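Local coordinates for protein CG8862 (Drosophila melanogaster, PDB 3ISM) that probably cleaves DNA and RNA as a magnesium-dependent mitochondrial nuclease, endonuclease G, of the DNA/RNA non-specific endonuclease family, at residues R146-K149 against N153-V156; V195-S198 against K202-M205. All blocks are in the same frame, centred on the assembly; numbering follows the deposited sequence.

Contact 1: residues R146-K149 against N153-V156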
ATOM      1  N   ARG B 146      16.810   1.932 -26.932  1.00 26.54           N
ATOM      2  CA  ARG B 146      17.052   2.621 -28.215  1.00 26.98           C
ATOM      3  C   ARG B 146      17.202   4.136 -28.022  1.00 26.32           C
ATOM      4  O   ARG B 146      17.822   4.812 -28.846  1.00 26.37           O
ATOM      5  CB  ARG B 146      15.916   2.320 -29.184  1.00 26.69           C
ATOM      6  CG  ARG B 146      16.124   2.748 -30.620  1.00 27.89           C
ATOM      7  CD  ARG B 146      14.935   2.308 -31.481  1.00 29.36           C
ATOM      8  NE  ARG B 146      14.697   0.861 -31.415  1.00 35.44           N
ATOM      9  CZ  ARG B 146      13.667   0.288 -30.784  1.00 37.20           C
ATOM     10  NH1 ARG B 146      12.760   1.036 -30.163  1.00 37.76           N
ATOM     11  NH2 ARG B 146      13.541  -1.040 -30.776  1.00 37.50           N
ATOM     12  N   LEU B 147      16.645   4.666 -26.934  1.00 25.90           N
ATOM     13  CA  LEU B 147      16.833   6.085 -26.582  1.00 25.73           C
ATOM     14  C   LEU B 147      18.300   6.473 -26.395  1.00 25.57           C
ATOM     15  O   LEU B 147      18.647   7.635 -26.553  1.00 24.92           O
ATOM     16  CB  LEU B 147      16.033   6.465 -25.326  1.00 25.50           C
ATOM     17  CG  LEU B 147      14.512   6.662 -25.470  1.00 25.72           C
ATOM     18  CD1 LEU B 147      13.885   7.048 -24.130  1.00 23.87           C
ATOM     19  CD2 LEU B 147      14.183   7.692 -26.541  1.00 24.67           C
ATOM     20  N   THR B 148      19.155   5.498 -26.074  1.00 25.78           N
ATOM     21  CA  THR B 148      20.591   5.757 -25.954  1.00 25.83           C
ATOM     22  C   THR B 148      21.226   6.194 -27.272  1.00 26.28           C
ATOM     23  O   THR B 148      22.297   6.792 -27.263  1.00 26.09           O
ATOM     24  CB  THR B 148      21.386   4.557 -25.379  1.00 25.83           C
ATOM     25  OG1 THR B 148      21.168   3.393 -26.188  1.00 25.68           O
ATOM     26  CG2 THR B 148      20.978   4.270 -23.943  1.00 25.23           C
ATOM     27  N   LYS B 149      20.567   5.902 -28.397  1.00 26.86           N
ATOM     28  CA  LYS B 149      21.025   6.384 -29.706  1.00 27.45           C
ATOM     29  C   LYS B 149      20.657   7.849 -29.948  1.00 27.62           C
ATOM     30  O   LYS B 149      21.125   8.452 -30.914  1.00 27.93           O
ATOM     31  CB  LYS B 149      20.476   5.515 -30.846  1.00 27.63           C
ATOM     32  CG  LYS B 149      21.124   4.146 -30.938  1.00 29.89           C
ATOM     33  CD  LYS B 149      20.685   3.394 -32.183  1.00 33.12           C
ATOM     34  CE  LYS B 149      21.189   1.942 -32.149  1.00 35.48           C
ATOM     35  NZ  LYS B 149      22.654   1.801 -32.483  1.00 35.65           N
ATOM     36  N   ASN B 153      23.070   9.627 -22.289  1.00 24.29           N
ATOM     37  CA  ASN B 153      22.783   9.085 -20.981  1.00 24.26           C
ATOM     38  C   ASN B 153      21.281   9.075 -20.775  1.00 24.48           C
ATOM     39  O   ASN B 153      20.609  10.089 -20.991  1.00 24.52           O
ATOM     40  CB  ASN B 153      23.477   9.910 -19.891  1.00 24.05           C
ATOM     41  CG  ASN B 153      25.002   9.855 -19.994  1.00 24.14           C
ATOM     42  OD1 ASN B 153      25.626   8.934 -19.471  1.00 23.28           O
ATOM     43  ND2 ASN B 153      25.601  10.839 -20.684  1.00 22.71           N
ATOM     44  N   VAL B 154      20.753   7.917 -20.400  1.00 24.45           N
ATOM     45  CA  VAL B 154      19.317   7.752 -20.179  1.00 24.67           C
ATOM     46  C   VAL B 154      19.080   7.266 -18.754  1.00 24.77           C
ATOM     47  O   VAL B 154      19.585   6.209 -18.373  1.00 24.96           O
ATOM     48  CB  VAL B 154      18.709   6.745 -21.194  1.00 24.80           C
ATOM     49  CG1 VAL B 154      17.267   6.409 -20.838  1.00 24.58           C
ATOM     50  CG2 VAL B 154      18.808   7.291 -22.624  1.00 23.14           C
ATOM     51  N   TYR B 155      18.343   8.041 -17.962  1.00 24.40           N
ATOM     52  CA  TYR B 155      18.056   7.651 -16.582  1.00 25.26           C
ATOM     53  C   TYR B 155      16.608   7.216 -16.490  1.00 26.01           C
ATOM     54  O   TYR B 155      15.719   7.874 -17.037  1.00 26.20           O
ATOM     55  CB  TYR B 155      18.336   8.798 -15.601  1.00 25.33           C
ATOM     56  CG  TYR B 155      19.779   9.246 -15.556  1.00 25.52           C
ATOM     57  CD1 TYR B 155      20.625   8.840 -14.529  1.00 25.32           C
ATOM     58  CD2 TYR B 155      20.292  10.082 -16.541  1.00 24.11           C
ATOM     59  CE1 TYR B 155      21.957   9.255 -14.486  1.00 25.68           C
ATOM     60  CE2 TYR B 155      21.617  10.497 -16.508  1.00 26.22           C
ATOM     61  CZ  TYR B 155      22.438  10.082 -15.483  1.00 25.63           C
ATOM     62  OH  TYR B 155      23.743  10.511 -15.469  1.00 28.34           O
ATOM     63  N   VAL B 156      16.368   6.099 -15.822  1.00 26.72           N
ATOM     64  CA  VAL B 156      15.027   5.527 -15.800  1.00 27.81           C
ATOM     65  C   VAL B 156      14.652   4.904 -14.452  1.00 28.47           C
ATOM     66  O   VAL B 156      15.425   4.150 -13.851  1.00 28.98           O
ATOM     67  CB  VAL B 156      14.781   4.540 -17.013  1.00 27.85           C
ATOM     68  CG1 VAL B 156      15.899   3.504 -17.110  1.00 27.95           C
ATOM     69  CG2 VAL B 156      13.400   3.874 -16.929  1.00 24.92           C
TER
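Thr148 divides its two branches between two tasks: OG1 hydrogen-bonds back to the carbonyl oxygen of Arg145 in the helix just before it, while the methyl CG2 meets Val154 of the strand that follows. With OG1 set between the backbone N and the carbonyl carbon (chi1 57°), the polar branch is kept near the helix and CG2 falls anti to the carbonyl carbon, 3.9 Å from Val154 CG2. The two side chains cross there at about a right angle.

CG2 of Val154 makes all the close contacts between the segments. Besides the threonine methyl it lies 4.0 Å from Leu147 CB, and it rests against the Leu147-Thr148 peptide, 3.9 Å from Leu147 C and equally far from Thr148 N. The contact is wholly van der Waals, with no hydrogen bond from one segment to the other. CA atoms of Thr148 and Val154 are 6.2 Å apart. The chain stays helix-like in phi and psi here, and Lys149 N bonds to Arg146 O at 3.0 Å within the turn.

Beyond the pair, Val144 of helix 136-146 and Ile194 of strand 189-197 also touch Val154, so the valine, on the sheet, is buried where helix 136-146 and the turn after it lie against the strands. This is a helix-turn-strand connection of an alpha/beta fold: the turn that follows helix 136-146, which carries the magnesium ligand Glu141, packs on Val154 near the start of strand 153-161 in the large mixed sheet.

Contact 2: residues V195-S198 against K202-M205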
ATOM      1  N   VAL B 195      14.526  10.245 -18.093  1.00 29.16           N
ATOM      2  CA  VAL B 195      15.132  11.508 -18.493  1.00 29.04           C
ATOM      3  C   VAL B 195      16.349  11.229 -19.358  1.00 29.85           C
ATOM      4  O   VAL B 195      17.252  10.506 -18.945  1.00 29.55           O
ATOM      5  CB  VAL B 195      15.527  12.385 -17.256  1.00 29.32           C
ATOM      6  CG1 VAL B 195      16.529  13.492 -17.627  1.00 27.57           C
ATOM      7  CG2 VAL B 195      14.294  12.982 -16.603  1.00 26.91           C
ATOM      8  N   GLY B 196      16.357  11.793 -20.566  1.00 30.42           N
ATOM      9  CA  GLY B 196      17.517  11.726 -21.447  1.00 31.23           C
ATOM     10  C   GLY B 196      18.260  13.045 -21.457  1.00 32.30           C
ATOM     11  O   GLY B 196      17.645  14.113 -21.431  1.00 32.06           O
ATOM     12  N   GLU B 197      19.587  12.962 -21.479  1.00 33.37           N
ATOM     13  CA  GLU B 197      20.456  14.130 -21.591  1.00 34.97           C
ATOM     14  C   GLU B 197      20.981  14.207 -23.013  1.00 35.64           C
ATOM     15  O   GLU B 197      21.673  13.293 -23.454  1.00 35.68           O
ATOM     16  CB  GLU B 197      21.651  14.005 -20.645  1.00 34.67           C
ATOM     17  CG  GLU B 197      21.304  13.859 -19.171  1.00 35.55           C
ATOM     18  CD  GLU B 197      22.536  13.654 -18.305  1.00 36.13           C
ATOM     19  OE1 GLU B 197      23.647  13.507 -18.857  1.00 38.54           O
ATOM     20  OE2 GLU B 197      22.398  13.627 -17.068  1.00 38.64           O
ATOM     21  N   SER B 198      20.658  15.281 -23.729  1.00 36.59           N
ATOM     22  CA  SER B 198      21.139  15.460 -25.101  0.50 37.54           C
ATOM     23  C   SER B 198      22.585  15.935 -25.104  1.00 38.05           C
ATOM     24  O   SER B 198      23.183  16.107 -24.035  1.00 38.46           O
ATOM     25  CB  SER B 198      20.250  16.438 -25.868  0.50 37.38           C
ATOM     26  OG  SER B 198      18.953  15.897 -26.050  0.50 37.55           O
ATOM     27  N   LYS B 202      20.526  20.003 -22.662  1.00 39.24           N
ATOM     28  CA  LYS B 202      19.079  19.882 -22.572  1.00 38.19           C
ATOM     29  C   LYS B 202      18.633  18.562 -21.946  1.00 36.92           C
ATOM     30  O   LYS B 202      19.248  17.508 -22.132  1.00 36.89           O
ATOM     31  CB  LYS B 202      18.429  20.079 -23.946  1.00 38.24           C
ATOM     32  CG  LYS B 202      18.654  21.465 -24.561  1.00 38.73           C
ATOM     33  CD  LYS B 202      18.191  21.501 -26.013  1.00 38.72           C
ATOM     34  CE  LYS B 202      18.632  22.783 -26.709  1.00 40.59           C
ATOM     35  NZ  LYS B 202      17.977  23.983 -26.120  1.00 41.21           N
ATOM     36  N   LEU B 203      17.548  18.636 -21.195  1.00 35.37           N
ATOM     37  CA  LEU B 203      16.998  17.470 -20.546  1.00 33.73           C
ATOM     38  C   LEU B 203      15.604  17.187 -21.113  1.00 32.81           C
ATOM     39  O   LEU B 203      14.802  18.101 -21.292  1.00 32.36           O
ATOM     40  CB  LEU B 203      16.970  17.682 -19.034  1.00 33.61           C
ATOM     41  CG  LEU B 203      18.317  18.012 -18.364  1.00 34.06           C
ATOM     42  CD1 LEU B 203      18.151  18.255 -16.868  1.00 33.06           C
ATOM     43  CD2 LEU B 203      19.352  16.924 -18.603  1.00 33.06           C
ATOM     44  N   HIS B 204      15.335  15.919 -21.413  1.00 31.53           N
ATOM     45  CA  HIS B 204      14.060  15.513 -21.993  1.00 30.46           C
ATOM     46  C   HIS B 204      13.458  14.395 -21.173  1.00 30.03           C
ATOM     47  O   HIS B 204      14.106  13.377 -20.949  1.00 30.11           O
ATOM     48  CB  HIS B 204      14.240  15.024 -23.430  1.00 30.24           C
ATOM     49  CG  HIS B 204      14.955  15.996 -24.310  1.00 29.60           C
ATOM     50  ND1 HIS B 204      14.299  16.802 -25.214  1.00 28.46           N
ATOM     51  CD2 HIS B 204      16.268  16.311 -24.405  1.00 28.81           C
ATOM     52  CE1 HIS B 204      15.180  17.558 -25.844  1.00 28.69           C
ATOM     53  NE2 HIS B 204      16.383  17.274 -25.377  1.00 28.87           N
ATOM     54  N   MET B 205      12.216  14.572 -20.754  1.00 29.39           N
ATOM     55  CA  MET B 205      11.531  13.550 -19.947  1.00 29.63           C
ATOM     56  C   MET B 205      10.435  12.806 -20.708  1.00 28.60           C
ATOM     57  O   MET B 205       9.702  13.400 -21.493  1.00 28.46           O
ATOM     58  CB  MET B 205      10.951  14.174 -18.684  1.00 28.82           C
ATOM     59  CG  MET B 205      10.217  13.197 -17.794  1.00 30.95           C
ATOM     60  SD  MET B 205       9.663  13.963 -16.286  1.00 32.06           S
ATOM     61  CE  MET B 205      11.178  14.025 -15.338  1.00 30.73           C
TER
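The His204 imidazole has Gly196 O at its edge and in its plane, 3.9 Å from CD2. Ser198 OG approaches obliquely, 3.0 Å from NE2, but the serine is deposited in two conformers and this approach is doubtful. Tyr151 also meets the ring, its plane turned by about 30°, and ND1 is hydrogen-bonded to Thr250 OG1. With an alanine in place of the imidazole, the Thr250 hydroxyl is likely to lose its ND1 partner and a gap to open beside Tyr151.

Gly196 and His204 form an antiparallel hydrogen-bonded pair: Gly196 N to His204 O is 2.8 Å, and His204 N to Gly196 O is 2.9 Å. Ser198 N adds a third bond to Lys202 O at 3.1 Å. On the face opposite His204, Val195, Glu197, Leu203 and Met205 gather; Met205 bends at chi3 (-78°) and brings CE to within 3.5 Å of Val195 CG2. Glu197 and Leu203 run side by side, CG to CD2 at 3.7 Å; Glu197 OE2 salt-bridges Lys24 NZ and hydrogen-bonds Tyr25 OH. The segments form the turn end of a beta hairpin whose strands, 189-197 and 203-211, are flanked by 153-161 and 250-251 respectively.

Overall arrangement
Contacts 1 and 2 follow one another along the chain and meet in the same mixed sheet, their centres about 9 Å apart. Strand 153-156 of contact 1 lies beside strand 195-197 of contact 2, joined by probable backbone hydrogen bonds from Val195 N to Tyr155 O (2.9 Å) and from Glu197 N to Asn153 O (3.1 Å). Contact 1 sets the turn after helix 136-146 against strand 153-161, and contact 2 carries the sheet on through its hairpin. Contact 1 lies nearer the metal site: the side chain of Leu147 is about 11 Å from that of the magnesium ligand Glu141; contact 2 is remote from it.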